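Local structure of aeromonas extracellular serine protease (Aeromonas sobria, 3WQB) at residues T342-Y353 and L416-E424. The protein cleaves peptide bonds that follow two basic residues, acting as a calcium-binding, furin-like serine protease on host plasma proteins. The protein carries 1 engineered substitution. Numbering follows the deposited sequence.
Sequences TSGAMALLMSAY and LIDVNKALE
Thr-342 meets the extended end of Ile-417, whose CD1 lies 3.4 Å from Thr-342 OG1; the hydroxyl itself is hydrogen-bonded within its own helix, to the carbonyl of Ala-338. One turn on, Ala-345 CB fits between two branches, touching Ile-417 CG2 and, at 3.8 Å, Val-419 CG2. The other Val-419 methyl, CG1, receives Leu-348 CD1, the two side chains crossing at about a right angle. Leu-349 starts off to one flank, but with CG beside its own backbone N (chi1 -62°) its CD2 swings in over Ala-422 CB and reaches Leu-423 CD2 at 3.6 Å. Leu-423 CD2 also presses on Ala-352 CB (3.5 Å) and comes near the plane of the Tyr-353 ring at its CE2 edge. Here apolar packing gives way to a polar link: a water 2.6 Å from Tyr-353 OH, in the ring plane, donates to Leu-423 O. Branched aliphatic chains, set against alanines, thus dominate a contact in which the axes of 342-352 and 419-424 approach to 10.4 Å at 28°. Asp-418, N-cap of helix 419-426, accepts from Lys-421 N on OD1, above its carboxylate plane; Asn-58 ND2 also bonds OD1. Helix 335-352 carries in its first turn the engineered Ala-336, at a predicted charge-relay position; its Met-346 and Met-350 face helix 358-368 and strand 211-215, while helix 60-64 packs against Val-419 and Leu-423.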
ATOM      1  N   THR A 342     -11.200   0.498  -4.339  1.00  9.60           N
ATOM      2  CA  THR A 342     -11.037   1.926  -4.113  1.00  9.69           C
ATOM      3  C   THR A 342     -10.797   2.685  -5.421  1.00  9.69           C
ATOM      4  O   THR A 342     -11.358   3.761  -5.613  1.00  9.85           O
ATOM      5  CB  THR A 342      -9.905   2.167  -3.097  1.00  9.65           C
ATOM      6  OG1 THR A 342     -10.199   1.432  -1.900  1.00  9.68           O
ATOM      7  CG2 THR A 342      -9.753   3.640  -2.759  1.00 10.69           C
ATOM      8  N   SER A 343      -9.987   2.117  -6.321  1.00  8.96           N
ATOM      9  CA  SER A 343      -9.768   2.705  -7.653  1.00  9.17           C
ATOM     10  C   SER A 343     -11.089   2.873  -8.389  1.00  9.22           C
ATOM     11  O   SER A 343     -11.347   3.916  -8.986  1.00  9.60           O
ATOM     12  CB  SER A 343      -8.803   1.841  -8.475  1.00  8.92           C
ATOM     13  OG  SER A 343      -7.507   1.875  -7.900  1.00  9.13           O
ATOM     14  N   GLY A 344     -11.924   1.840  -8.353  1.00  9.90           N
ATOM     15  CA  GLY A 344     -13.247   1.891  -8.955  1.00  9.96           C
ATOM     16  C   GLY A 344     -14.134   2.943  -8.309  1.00  9.88           C
ATOM     17  O   GLY A 344     -14.782   3.724  -9.010  1.00 10.39           O
ATOM     18  N   ALA A 345     -14.134   3.003  -6.977  1.00 10.34           N
ATOM     19  CA  ALA A 345     -14.916   4.006  -6.245  1.00 10.62           C
ATOM     20  C   ALA A 345     -14.479   5.420  -6.637  1.00 10.52           C
ATOM     21  O   ALA A 345     -15.308   6.301  -6.890  1.00 10.90           O
ATOM     22  CB  ALA A 345     -14.775   3.802  -4.742  1.00 11.30           C
ATOM     23  N   MET A 346     -13.165   5.623  -6.677  1.00 10.54           N
ATOM     24  CA  MET A 346     -12.584   6.877  -7.111  1.00 11.03           C
ATOM     25  C   MET A 346     -13.031   7.231  -8.530  1.00 10.92           C
ATOM     26  O   MET A 346     -13.407   8.373  -8.804  1.00 11.10           O
ATOM     27  CB  MET A 346     -11.062   6.785  -7.037  1.00 11.76           C
ATOM     28  CG  MET A 346     -10.344   8.107  -7.193  1.00 13.47           C
ATOM     29  SD  MET A 346     -10.635   9.250  -5.820  1.00 13.23           S
ATOM     30  CE  MET A 346      -9.666   8.573  -4.477  1.00 13.77           C
ATOM     31  N   ALA A 347     -12.998   6.249  -9.437  1.00 10.47           N
ATOM     32  CA  ALA A 347     -13.407   6.491 -10.818  1.00 11.10           C
ATOM     33  C   ALA A 347     -14.883   6.890 -10.891  1.00 10.82           C
ATOM     34  O   ALA A 347     -15.262   7.759 -11.683  1.00 11.68           O
ATOM     35  CB  ALA A 347     -13.138   5.280 -11.680  1.00 11.19           C
ATOM     36  N   LEU A 348     -15.717   6.292 -10.055  1.00 10.93           N
ATOM     37  CA  LEU A 348     -17.129   6.673 -10.005  1.00 10.80           C
ATOM     38  C   LEU A 348     -17.266   8.146  -9.612  1.00 10.70           C
ATOM     39  O   LEU A 348     -17.949   8.930 -10.282  1.00 11.20           O
ATOM     40  CB  LEU A 348     -17.919   5.781  -9.037  1.00 11.17           C
ATOM     41  CG  LEU A 348     -18.073   4.319  -9.469  1.00 10.63           C
ATOM     42  CD1 LEU A 348     -18.888   3.533  -8.455  1.00 11.21           C
ATOM     43  CD2 LEU A 348     -18.718   4.226 -10.843  1.00 11.75           C
ATOM     44  N   LEU A 349     -16.590   8.530  -8.538  1.00 11.28           N
ATOM     45  CA  LEU A 349     -16.683   9.897  -8.059  1.00 11.78           C
ATOM     46  C   LEU A 349     -16.161  10.881  -9.088  1.00 11.96           C
ATOM     47  O   LEU A 349     -16.782  11.911  -9.341  1.00 12.85           O
ATOM     48  CB  LEU A 349     -15.926  10.059  -6.744  1.00 12.25           C
ATOM     49  CG  LEU A 349     -16.430   9.234  -5.566  1.00 14.12           C
ATOM     50  CD1 LEU A 349     -15.612   9.571  -4.356  1.00 15.30           C
ATOM     51  CD2 LEU A 349     -17.901   9.434  -5.297  1.00 15.65           C
ATOM     52  N   MET A 350     -15.013  10.562  -9.676  1.00 11.78           N
ATOM     53  CA  MET A 350     -14.433  11.417 -10.699  1.00 12.35           C
ATOM     54  C   MET A 350     -15.355  11.569 -11.897  1.00 12.72           C
ATOM     55  O   MET A 350     -15.444  12.647 -12.478  1.00 13.58           O
ATOM     56  CB  MET A 350     -13.076  10.883 -11.147  1.00 12.42           C
ATOM     57  CG  MET A 350     -11.985  11.019 -10.109  1.00 11.89           C
ATOM     58  SD  MET A 350     -10.493  10.212 -10.700  1.00 12.88           S
ATOM     59  CE  MET A 350      -9.317  10.809  -9.482  1.00 13.30           C
ATOM     60  N   SER A 351     -16.044  10.502 -12.280  1.00 12.48           N
ATOM     61  CA  SER A 351     -16.931  10.587 -13.442  1.00 12.52           C
ATOM     62  C   SER A 351     -18.150  11.462 -13.163  1.00 13.04           C
ATOM     63  O   SER A 351     -18.640  12.137 -14.069  1.00 14.25           O
ATOM     64  CB  SER A 351     -17.343   9.207 -13.952  1.00 12.32           C
ATOM     65  OG  SER A 351     -18.262   8.545 -13.093  1.00 11.86           O
ATOM     66  N   ALA A 352     -18.619  11.452 -11.914  1.00 12.99           N
ATOM     67  CA  ALA A 352     -19.777  12.246 -11.485  1.00 13.53           C
ATOM     68  C   ALA A 352     -19.422  13.716 -11.291  1.00 14.19           C
ATOM     69  O   ALA A 352     -20.250  14.600 -11.544  1.00 15.08           O
ATOM     70  CB  ALA A 352     -20.354  11.683 -10.206  1.00 13.76           C
ATOM     71  N   TYR A 353     -18.192  13.968 -10.844  1.00 14.33           N
ATOM     72  CA  TYR A 353     -17.736  15.306 -10.486  1.00 14.78           C
ATOM     73  C   TYR A 353     -16.312  15.501 -10.984  1.00 15.06           C
ATOM     74  O   TYR A 353     -15.360  15.480 -10.200  1.00 14.68           O
ATOM     75  CB  TYR A 353     -17.853  15.528  -8.968  1.00 15.02           C
ATOM     76  CG  TYR A 353     -19.298  15.576  -8.531  1.00 15.05           C
ATOM     77  CD1 TYR A 353     -20.047  16.741  -8.676  1.00 16.42           C
ATOM     78  CD2 TYR A 353     -19.935  14.429  -8.044  1.00 14.65           C
ATOM     79  CE1 TYR A 353     -21.382  16.779  -8.322  1.00 16.10           C
ATOM     80  CE2 TYR A 353     -21.277  14.453  -7.678  1.00 15.58           C
ATOM     81  CZ  TYR A 353     -21.987  15.630  -7.815  1.00 15.45           C
ATOM     82  OH  TYR A 353     -23.313  15.659  -7.471  1.00 16.62           O
ATOM     83  N   LEU A 416     -15.309   2.032   5.958  1.00  8.82           N
ATOM     84  CA  LEU A 416     -15.595   1.359   4.704  1.00  9.38           C
ATOM     85  C   LEU A 416     -16.195   2.330   3.691  1.00  9.26           C
ATOM     86  O   LEU A 416     -17.134   3.065   3.994  1.00 10.40           O
ATOM     87  CB  LEU A 416     -16.548   0.191   4.949  1.00  9.41           C
ATOM     88  CG  LEU A 416     -17.161  -0.522   3.743  1.00  9.55           C
ATOM     89  CD1 LEU A 416     -16.092  -1.175   2.887  1.00 10.07           C
ATOM     90  CD2 LEU A 416     -18.207  -1.534   4.190  1.00 12.14           C
ATOM     91  N   ILE A 417     -15.653   2.316   2.481  1.00  9.14           N
ATOM     92  CA  ILE A 417     -16.166   3.156   1.398  1.00  9.63           C
ATOM     93  C   ILE A 417     -17.690   3.067   1.274  1.00  9.61           C
ATOM     94  O   ILE A 417     -18.265   1.973   1.288  1.00 10.36           O
ATOM     95  CB  ILE A 417     -15.516   2.765   0.073  1.00  9.70           C
ATOM     96  CG1 ILE A 417     -14.028   3.134   0.106  1.00 10.96           C
ATOM     97  CG2 ILE A 417     -16.224   3.435  -1.103  1.00 11.67           C
ATOM     98  CD1 ILE A 417     -13.248   2.689  -1.123  1.00 12.83           C
ATOM     99  N   ASP A 418     -18.327   4.229   1.150  1.00  9.85           N
ATOM    100  CA  ASP A 418     -19.763   4.328   0.897  1.00  9.96           C
ATOM    101  C   ASP A 418     -19.906   5.259  -0.296  1.00  9.94           C
ATOM    102  O   ASP A 418     -19.930   6.478  -0.149  1.00 10.68           O
ATOM    103  CB  ASP A 418     -20.471   4.898   2.130  1.00 10.98           C
ATOM    104  CG  ASP A 418     -21.986   4.979   1.979  1.00 12.96           C
ATOM    105  OD1 ASP A 418     -22.495   4.996   0.833  1.00 14.38           O
ATOM    106  OD2 ASP A 418     -22.664   5.072   3.031  1.00 15.33           O
ATOM    107  N   VAL A 419     -19.974   4.686  -1.493  1.00 10.20           N
ATOM    108  CA  VAL A 419     -19.977   5.498  -2.713  1.00 10.71           C
ATOM    109  C   VAL A 419     -21.218   6.388  -2.799  1.00 10.80           C
ATOM    110  O   VAL A 419     -21.126   7.565  -3.189  1.00 11.27           O
ATOM    111  CB  VAL A 419     -19.870   4.611  -3.979  1.00 10.87           C
ATOM    112  CG1 VAL A 419     -20.215   5.410  -5.243  1.00 12.56           C
ATOM    113  CG2 VAL A 419     -18.476   4.002  -4.087  1.00 11.58           C
ATOM    114  N   ASN A 420     -22.380   5.834  -2.462  1.00 10.72           N
ATOM    115  CA  ASN A 420     -23.613   6.610  -2.538  1.00 10.75           C
ATOM    116  C   ASN A 420     -23.548   7.850  -1.656  1.00 10.92           C
ATOM    117  O   ASN A 420     -23.943   8.939  -2.092  1.00 11.19           O
ATOM    118  CB  ASN A 420     -24.805   5.775  -2.083  1.00 10.76           C
ATOM    119  CG  ASN A 420     -25.119   4.617  -3.000  1.00 10.80           C
ATOM    120  OD1 ASN A 420     -24.636   4.523  -4.131  1.00 11.00           O
ATOM    121  ND2 ASN A 420     -25.956   3.719  -2.505  1.00 11.00           N
ATOM    122  N   LYS A 421     -23.050   7.689  -0.430  1.00 11.24           N
ATOM    123  CA  LYS A 421     -22.974   8.816   0.500  1.00 11.21           C
ATOM    124  C   LYS A 421     -21.907   9.818   0.062  1.00 11.21           C
ATOM    125  O   LYS A 421     -22.107  11.027   0.174  1.00 11.80           O
ATOM    126  CB  LYS A 421     -22.739   8.342   1.933  1.00 11.35           C
ATOM    127  CG  LYS A 421     -22.887   9.436   2.983  1.00 12.68           C
ATOM    128  CD  LYS A 421     -22.805   8.868   4.386  1.00 16.36           C
ATOM    129  CE  LYS A 421     -22.822   9.996   5.405  1.00 18.83           C
ATOM    130  NZ  LYS A 421     -22.815   9.473   6.791  1.00 21.05           N
ATOM    131  N   ALA A 422     -20.792   9.323  -0.477  1.00 11.08           N
ATOM    132  CA  ALA A 422     -19.778  10.214  -1.027  1.00 11.15           C
ATOM    133  C   ALA A 422     -20.372  11.079  -2.133  1.00 11.41           C
ATOM    134  O   ALA A 422     -20.097  12.275  -2.208  1.00 11.41           O
ATOM    135  CB  ALA A 422     -18.567   9.421  -1.532  1.00 11.26           C
ATOM    136  N   LEU A 423     -21.199  10.472  -2.983  1.00 11.75           N
ATOM    137  CA  LEU A 423     -21.876  11.220  -4.049  1.00 12.09           C
ATOM    138  C   LEU A 423     -22.896  12.223  -3.524  1.00 12.39           C
ATOM    139  O   LEU A 423     -23.039  13.301  -4.088  1.00 12.65           O
ATOM    140  CB  LEU A 423     -22.535  10.272  -5.048  1.00 11.87           C
ATOM    141  CG  LEU A 423     -21.571   9.512  -5.956  1.00 11.89           C
ATOM    142  CD1 LEU A 423     -22.300   8.357  -6.623  1.00 13.57           C
ATOM    143  CD2 LEU A 423     -20.963  10.440  -6.987  1.00 12.32           C
ATOM    144  N   GLU A 424     -23.606  11.867  -2.461  1.00 12.67           N
ATOM    145  CA  GLU A 424     -24.513  12.806  -1.801  1.00 13.39           C
ATOM    146  C   GLU A 424     -23.753  14.028  -1.291  1.00 13.82           C
ATOM    147  O   GLU A 424     -24.179  15.164  -1.480  1.00 14.64           O
ATOM    148  CB  GLU A 424     -25.239  12.118  -0.647  1.00 13.78           C
ATOM    149  CG  GLU A 424     -26.295  12.965   0.028  1.00 16.57           C
ATOM    150  CD  GLU A 424     -27.034  12.189   1.088  1.00 20.23           C
ATOM    151  OE1 GLU A 424     -26.500  12.059   2.207  1.00 23.57           O
ATOM    152  OE2 GLU A 424     -28.141  11.693   0.797  1.00 23.61           O
TER
HETATM  153  O   HOH W   1     -24.373  13.557  -6.465  1.00 16.78           O